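Local coordinates for xylose isomerase domain protein TIM barrel (Planctomyces limnophilus, PDB 3TVA) that binds a magnesium ion in a TIM barrel of the xylose isomerase-like family and is probably an isomerase, at residues A[145-159]-A[174-188]. Sequence-based numbering, arbitrary orientation. Where two conformers were deposited one is given.
Sequences LTHAANHGQAVHLET and VNRPNLGINFDPANM. With MG (magnesium ion), chain C.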
loop_
_atom_site.group_PDB
_atom_site.type_symbol
_atom_site.label_atom_id
_atom_site.label_comp_id
_atom_site.label_asym_id
_atom_site.label_seq_id
_atom_site.Cartn_x
_atom_site.Cartn_y
_atom_site.Cartn_z
ATOM N N LEU A 145 -13.181 -9.869 3.468
ATOM C CA LEU A 145 -12.420 -10.942 2.822
ATOM C C LEU A 145 -13.318 -11.921 2.069
ATOM O O LEU A 145 -12.957 -12.416 0.999
ATOM C CB LEU A 145 -11.555 -11.677 3.849
ATOM C CG LEU A 145 -10.332 -10.822 4.199
ATOM C CD1 LEU A 145 -9.816 -11.205 5.564
ATOM C CD2 LEU A 145 -9.241 -10.982 3.129
ATOM N N THR A 146 -14.498 -12.176 2.611
ATOM C CA THR A 146 -15.473 -13.046 1.934
ATOM C C THR A 146 -15.920 -12.401 0.621
ATOM O O THR A 146 -16.023 -13.069 -0.415
ATOM C CB THR A 146 -16.694 -13.299 2.836
ATOM O OG1 THR A 146 -16.275 -14.056 3.972
ATOM C CG2 THR A 146 -17.852 -14.063 2.086
ATOM N N HIS A 147 -16.172 -11.096 0.671
ATOM C CA HIS A 147 -16.647 -10.371 -0.499
ATOM C C HIS A 147 -15.570 -10.421 -1.579
ATOM O O HIS A 147 -15.849 -10.686 -2.755
ATOM C CB HIS A 147 -16.965 -8.919 -0.128
ATOM C CG HIS A 147 -17.583 -8.134 -1.246
ATOM N ND1 HIS A 147 -18.947 -8.010 -1.402
ATOM C CD2 HIS A 147 -17.028 -7.453 -2.271
ATOM C CE1 HIS A 147 -19.206 -7.277 -2.469
ATOM N NE2 HIS A 147 -18.058 -6.924 -3.014
ATOM N N ALA A 148 -14.328 -10.184 -1.174
ATOM C CA ALA A 148 -13.209 -10.263 -2.104
ATOM C C ALA A 148 -12.995 -11.685 -2.648
ATOM O O ALA A 148 -12.722 -11.858 -3.844
ATOM C CB ALA A 148 -11.926 -9.736 -1.452
ATOM N N ALA A 149 -13.111 -12.693 -1.783
ATOM C CA ALA A 149 -12.976 -14.088 -2.223
ATOM C C ALA A 149 -14.002 -14.412 -3.304
ATOM O O ALA A 149 -13.697 -15.119 -4.266
ATOM C CB ALA A 149 -13.136 -15.067 -1.045
ATOM N N ASN A 150 -15.221 -13.901 -3.150
ATOM C CA ASN A 150 -16.244 -14.136 -4.171
ATOM C C ASN A 150 -15.885 -13.485 -5.515
ATOM O O ASN A 150 -16.461 -13.821 -6.549
ATOM C CB ASN A 150 -17.633 -13.722 -3.675
ATOM C CG ASN A 150 -18.141 -14.648 -2.580
ATOM O OD1 ASN A 150 -17.727 -15.809 -2.499
ATOM N ND2 ASN A 150 -19.010 -14.140 -1.724
ATOM N N HIS A 151 -14.925 -12.561 -5.499
ATOM C CA HIS A 151 -14.374 -12.010 -6.745
ATOM C C HIS A 151 -13.045 -12.656 -7.173
ATOM O O HIS A 151 -12.443 -12.220 -8.145
ATOM C CB HIS A 151 -14.212 -10.479 -6.663
ATOM C CG HIS A 151 -15.504 -9.720 -6.754
ATOM N ND1 HIS A 151 -16.462 -9.989 -7.709
ATOM C CD2 HIS A 151 -15.978 -8.675 -6.032
ATOM C CE1 HIS A 151 -17.482 -9.160 -7.557
ATOM N NE2 HIS A 151 -17.215 -8.356 -6.542
ATOM N N GLY A 152 -12.557 -13.651 -6.431
ATOM C CA GLY A 152 -11.232 -14.180 -6.715
ATOM C C GLY A 152 -10.112 -13.207 -6.329
ATOM O O GLY A 152 -9.032 -13.214 -6.918
ATOM N N GLN A 153 -10.339 -12.395 -5.306
ATOM C CA GLN A 153 -9.374 -11.349 -4.953
ATOM C C GLN A 153 -8.752 -11.557 -3.590
ATOM O O GLN A 153 -9.329 -12.206 -2.718
ATOM C CB GLN A 153 -10.043 -9.968 -4.911
ATOM C CG GLN A 153 -10.495 -9.421 -6.204
ATOM C CD GLN A 153 -11.394 -8.194 -6.025
ATOM O OE1 GLN A 153 -11.649 -7.741 -4.905
ATOM N NE2 GLN A 153 -11.886 -7.672 -7.130
ATOM N N ALA A 154 -7.592 -10.939 -3.412
ATOM C CA ALA A 154 -6.910 -10.884 -2.127
ATOM C C ALA A 154 -6.986 -9.453 -1.581
ATOM O O ALA A 154 -7.099 -8.487 -2.349
ATOM C CB ALA A 154 -5.423 -11.305 -2.300
ATOM N N VAL A 155 -6.967 -9.328 -0.256
ATOM C CA VAL A 155 -6.836 -8.028 0.407
ATOM C C VAL A 155 -5.426 -7.898 1.007
ATOM O O VAL A 155 -4.974 -8.775 1.753
ATOM C CB VAL A 155 -7.868 -7.871 1.530
ATOM C CG1 VAL A 155 -7.682 -6.538 2.246
ATOM C CG2 VAL A 155 -9.289 -7.999 0.966
ATOM N N HIS A 156 -4.733 -6.815 0.661
ATOM C CA HIS A 156 -3.374 -6.564 1.145
ATOM C C HIS A 156 -3.391 -5.426 2.167
ATOM O O HIS A 156 -3.704 -4.270 1.824
ATOM C CB HIS A 156 -2.458 -6.166 -0.023
ATOM C CG HIS A 156 -2.315 -7.212 -1.087
ATOM N ND1 HIS A 156 -1.494 -7.040 -2.188
ATOM C CD2 HIS A 156 -2.871 -8.439 -1.227
ATOM C CE1 HIS A 156 -1.568 -8.108 -2.964
ATOM N NE2 HIS A 156 -2.396 -8.974 -2.402
ATOM N N LEU A 157 -3.061 -5.737 3.419
ATOM C CA LEU A 157 -3.002 -4.708 4.460
ATOM C C LEU A 157 -1.750 -3.883 4.283
ATOM O O LEU A 157 -0.641 -4.412 4.211
ATOM C CB LEU A 157 -2.993 -5.333 5.862
ATOM C CG LEU A 157 -4.217 -6.175 6.196
ATOM C CD1 LEU A 157 -4.092 -6.871 7.564
ATOM C CD2 LEU A 157 -5.473 -5.298 6.138
ATOM N N GLU A 158 -1.924 -2.577 4.202
ATOM C CA GLU A 158 -0.801 -1.667 4.121
ATOM C C GLU A 158 -0.110 -1.577 5.495
ATOM O O GLU A 158 -0.785 -1.558 6.520
ATOM C CB GLU A 158 -1.325 -0.310 3.683
ATOM C CG GLU A 158 -0.345 0.789 3.834
ATOM C CD GLU A 158 0.725 0.768 2.767
ATOM O OE1 GLU A 158 0.723 -0.086 1.856
ATOM O OE2 GLU A 158 1.585 1.631 2.870
ATOM N N THR A 159 1.221 -1.553 5.515
ATOM C CA THR A 159 1.973 -1.433 6.767
ATOM C C THR A 159 1.576 -0.191 7.547
ATOM O O THR A 159 1.676 0.933 7.037
ATOM C CB THR A 159 3.479 -1.251 6.520
ATOM O OG1 THR A 159 3.967 -2.286 5.679
ATOM C CG2 THR A 159 4.213 -1.293 7.828
ATOM N N VAL A 174 -7.648 -13.255 12.158
ATOM C CA VAL A 174 -8.567 -13.212 11.024
ATOM C C VAL A 174 -8.574 -14.576 10.323
ATOM O O VAL A 174 -9.636 -15.125 10.000
ATOM C CB VAL A 174 -8.179 -12.096 10.034
ATOM C CG1 VAL A 174 -8.971 -12.228 8.741
ATOM C CG2 VAL A 174 -8.394 -10.716 10.673
ATOM N N ASN A 175 -7.378 -15.117 10.096
ATOM C CA ASN A 175 -7.197 -16.480 9.590
ATOM C C ASN A 175 -7.946 -16.790 8.285
ATOM O O ASN A 175 -8.751 -17.708 8.255
ATOM C CB ASN A 175 -7.565 -17.527 10.675
ATOM C CG ASN A 175 -7.022 -18.929 10.347
ATOM O OD1 ASN A 175 -6.137 -19.074 9.505
ATOM N ND2 ASN A 175 -7.541 -19.958 11.021
ATOM N N ARG A 176 -7.637 -16.048 7.215
ATOM C CA ARG A 176 -8.246 -16.245 5.895
ATOM C C ARG A 176 -7.127 -16.336 4.860
ATOM O O ARG A 176 -6.141 -15.600 4.951
ATOM C CB ARG A 176 -9.178 -15.058 5.534
ATOM C CG ARG A 176 -10.458 -14.948 6.401
ATOM C CD ARG A 176 -11.385 -16.154 6.172
ATOM N NE ARG A 176 -12.675 -16.033 6.867
ATOM C CZ ARG A 176 -13.723 -15.353 6.407
ATOM N NH1 ARG A 176 -13.664 -14.703 5.240
ATOM N NH2 ARG A 176 -14.840 -15.324 7.130
ATOM N N PRO A 177 -7.276 -17.229 3.870
ATOM C CA PRO A 177 -6.203 -17.467 2.886
ATOM C C PRO A 177 -5.960 -16.318 1.913
ATOM O O PRO A 177 -4.893 -16.258 1.315
ATOM C CB PRO A 177 -6.691 -18.708 2.115
ATOM C CG PRO A 177 -8.205 -18.630 2.229
ATOM C CD PRO A 177 -8.436 -18.115 3.645
ATOM N N ASN A 178 -6.948 -15.456 1.718
ATOM C CA ASN A 178 -6.806 -14.317 0.813
ATOM C C ASN A 178 -6.369 -13.019 1.503
ATOM O O ASN A 178 -6.522 -11.938 0.942
ATOM C CB ASN A 178 -8.022 -14.126 -0.102
ATOM C CG ASN A 178 -9.263 -13.792 0.666
ATOM O OD1 ASN A 178 -9.451 -14.273 1.787
ATOM N ND2 ASN A 178 -10.115 -12.948 0.087
ATOM N N LEU A 179 -5.977 -13.106 2.773
ATOM C CA LEU A 179 -5.434 -11.935 3.459
ATOM C C LEU A 179 -3.913 -11.891 3.433
ATOM O O LEU A 179 -3.255 -12.862 3.798
ATOM C CB LEU A 179 -5.919 -11.870 4.915
ATOM C CG LEU A 179 -5.400 -10.694 5.758
ATOM C CD1 LEU A 179 -5.888 -9.352 5.187
ATOM C CD2 LEU A 179 -5.859 -10.840 7.223
ATOM N N GLY A 180 -3.364 -10.721 3.109
ATOM C CA GLY A 180 -1.940 -10.556 2.923
ATOM C C GLY A 180 -1.534 -9.135 3.258
ATOM O O GLY A 180 -2.318 -8.356 3.814
ATOM N N ILE A 181 -0.280 -8.823 2.976
ATOM C CA ILE A 181 0.307 -7.537 3.327
ATOM C C ILE A 181 0.847 -6.831 2.089
ATOM O O ILE A 181 1.463 -7.471 1.223
ATOM C CB ILE A 181 1.474 -7.761 4.311
ATOM C CG1 ILE A 181 0.935 -8.202 5.680
ATOM C CG2 ILE A 181 2.364 -6.504 4.433
ATOM C CD1 ILE A 181 2.034 -8.664 6.618
ATOM N N ASN A 182 0.586 -5.529 1.983
ATOM C CA ASN A 182 1.395 -4.683 1.112
ATOM C C ASN A 182 2.464 -4.045 1.980
ATOM O O ASN A 182 2.170 -3.147 2.788
ATOM C CB ASN A 182 0.570 -3.575 0.447
ATOM C CG ASN A 182 1.404 -2.758 -0.543
ATOM O OD1 ASN A 182 1.588 -3.158 -1.700
ATOM N ND2 ASN A 182 1.933 -1.621 -0.085
ATOM N N PHE A 183 3.707 -4.467 1.796
ATOM C CA PHE A 183 4.748 -4.029 2.713
ATOM C C PHE A 183 5.322 -2.671 2.311
ATOM O O PHE A 183 5.742 -2.469 1.159
ATOM C CB PHE A 183 5.868 -5.070 2.848
ATOM C CG PHE A 183 6.786 -4.801 4.020
ATOM C CD1 PHE A 183 7.967 -4.100 3.849
ATOM C CD2 PHE A 183 6.437 -5.217 5.304
ATOM C CE1 PHE A 183 8.799 -3.825 4.936
ATOM C CE2 PHE A 183 7.263 -4.951 6.397
ATOM C CZ PHE A 183 8.438 -4.252 6.217
ATOM N N ASP A 184 5.315 -1.743 3.263
ATOM C CA ASP A 184 5.884 -0.402 3.074
ATOM C C ASP A 184 6.877 -0.062 4.187
ATOM O O ASP A 184 6.481 0.329 5.275
ATOM C CB ASP A 184 4.813 0.687 2.973
ATOM C CG ASP A 184 5.414 2.070 2.682
ATOM O OD1 ASP A 184 6.573 2.350 3.050
ATOM O OD2 ASP A 184 4.746 2.900 2.056
ATOM N N PRO A 185 8.171 -0.262 3.938
ATOM C CA PRO A 185 9.151 -0.035 5.013
ATOM C C PRO A 185 9.211 1.417 5.515
ATOM O O PRO A 185 9.507 1.638 6.692
ATOM C CB PRO A 185 10.469 -0.437 4.361
ATOM C CG PRO A 185 10.262 -0.128 2.893
ATOM C CD PRO A 185 8.794 -0.341 2.605
ATOM N N ALA A 186 8.943 2.395 4.648
ATOM C CA ALA A 186 9.038 3.783 5.063
ATOM C C ALA A 186 7.983 4.115 6.106
ATOM O O ALA A 186 8.234 4.935 6.997
ATOM C CB ALA A 186 8.930 4.726 3.865
ATOM N N ASN A 187 6.823 3.457 6.027
ATOM C CA ASN A 187 5.749 3.708 6.992
ATOM C C ASN A 187 6.173 3.440 8.431
ATOM O O ASN A 187 5.818 4.185 9.334
ATOM C CB ASN A 187 4.471 2.915 6.659
ATOM C CG ASN A 187 3.769 3.436 5.398
ATOM O OD1 ASN A 187 4.147 4.470 4.846
ATOM N ND2 ASN A 187 2.729 2.730 4.957
HETATM N N MSE A 188 6.944 2.384 8.648
HETATM C CA MSE A 188 7.356 2.072 10.010
HETATM C C MSE A 188 8.366 3.060 10.562
HETATM O O MSE A 188 8.457 3.252 11.774
HETATM C CB MSE A 188 7.898 0.665 10.092
HETATM C CG MSE A 188 6.829 -0.368 9.848
HETATM SE SE MSE A 188 7.601 -2.054 10.347
HETATM C CE MSE A 188 7.605 -1.838 12.300
HETATM MG MG MG C . 2.615 2.780 0.989
HETATM O O HOH W 1 -17.313 -13.841 6.487
#
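Glu158 and Asn182 both carry CG anti to the backbone N (chi1 168° and -176°), which lays the two side chains side by side on the same face of the sheet. Asn182 ND2 donates to Glu158 OE1 at 2.8 Å in a bent bond, with the carboxylate and amide planes 23° apart. The bend of Glu158 at chi2 helps bring OE2 to the magnesium ion, 2.4 Å away. Asp184 OD2 binds the same ion, and His211 and Glu259 complete the protein ligands. Asn182 OD1 is hydrogen-bonded to Ser209, which holds the other end of this second-shell amide. Asn187 ND2 donates to Thr159 O in the carbonyl plane and makes a weak bond to Glu158 OE2. Asp184 N gives Thr159 OG1 a nearly straight bond of 2.8 Å. Asp184 also caps the following helix through OD1.

Strands 154-158 and 179-183 pair in parallel through backbone hydrogen bonds that run from Val155 N - Asn178 O to Thr159 N - Asn182 O. Leu157 CG packs on Leu179 CD1 at 3.7 Å. At the end away from the metal, Asn178 ND2 bonds Leu145 O and Gln153 O, each at 3.0 Å and in the amide plane. With an alanine in place of this asparagine, both carbonyls would probably lose their side-chain donor, leaving Leu145 O with its helix bond from Ala149 N. Arg176 NH1 reaches Thr146 OG1, and a water bridges the same hydroxyl to Arg176 NH2. The two strands and helix 164-174 form a beta-alpha-beta unit of the TIM barrel, with the metal site at the C-terminal ends of the strands, as in xylose isomerase-like enzymes.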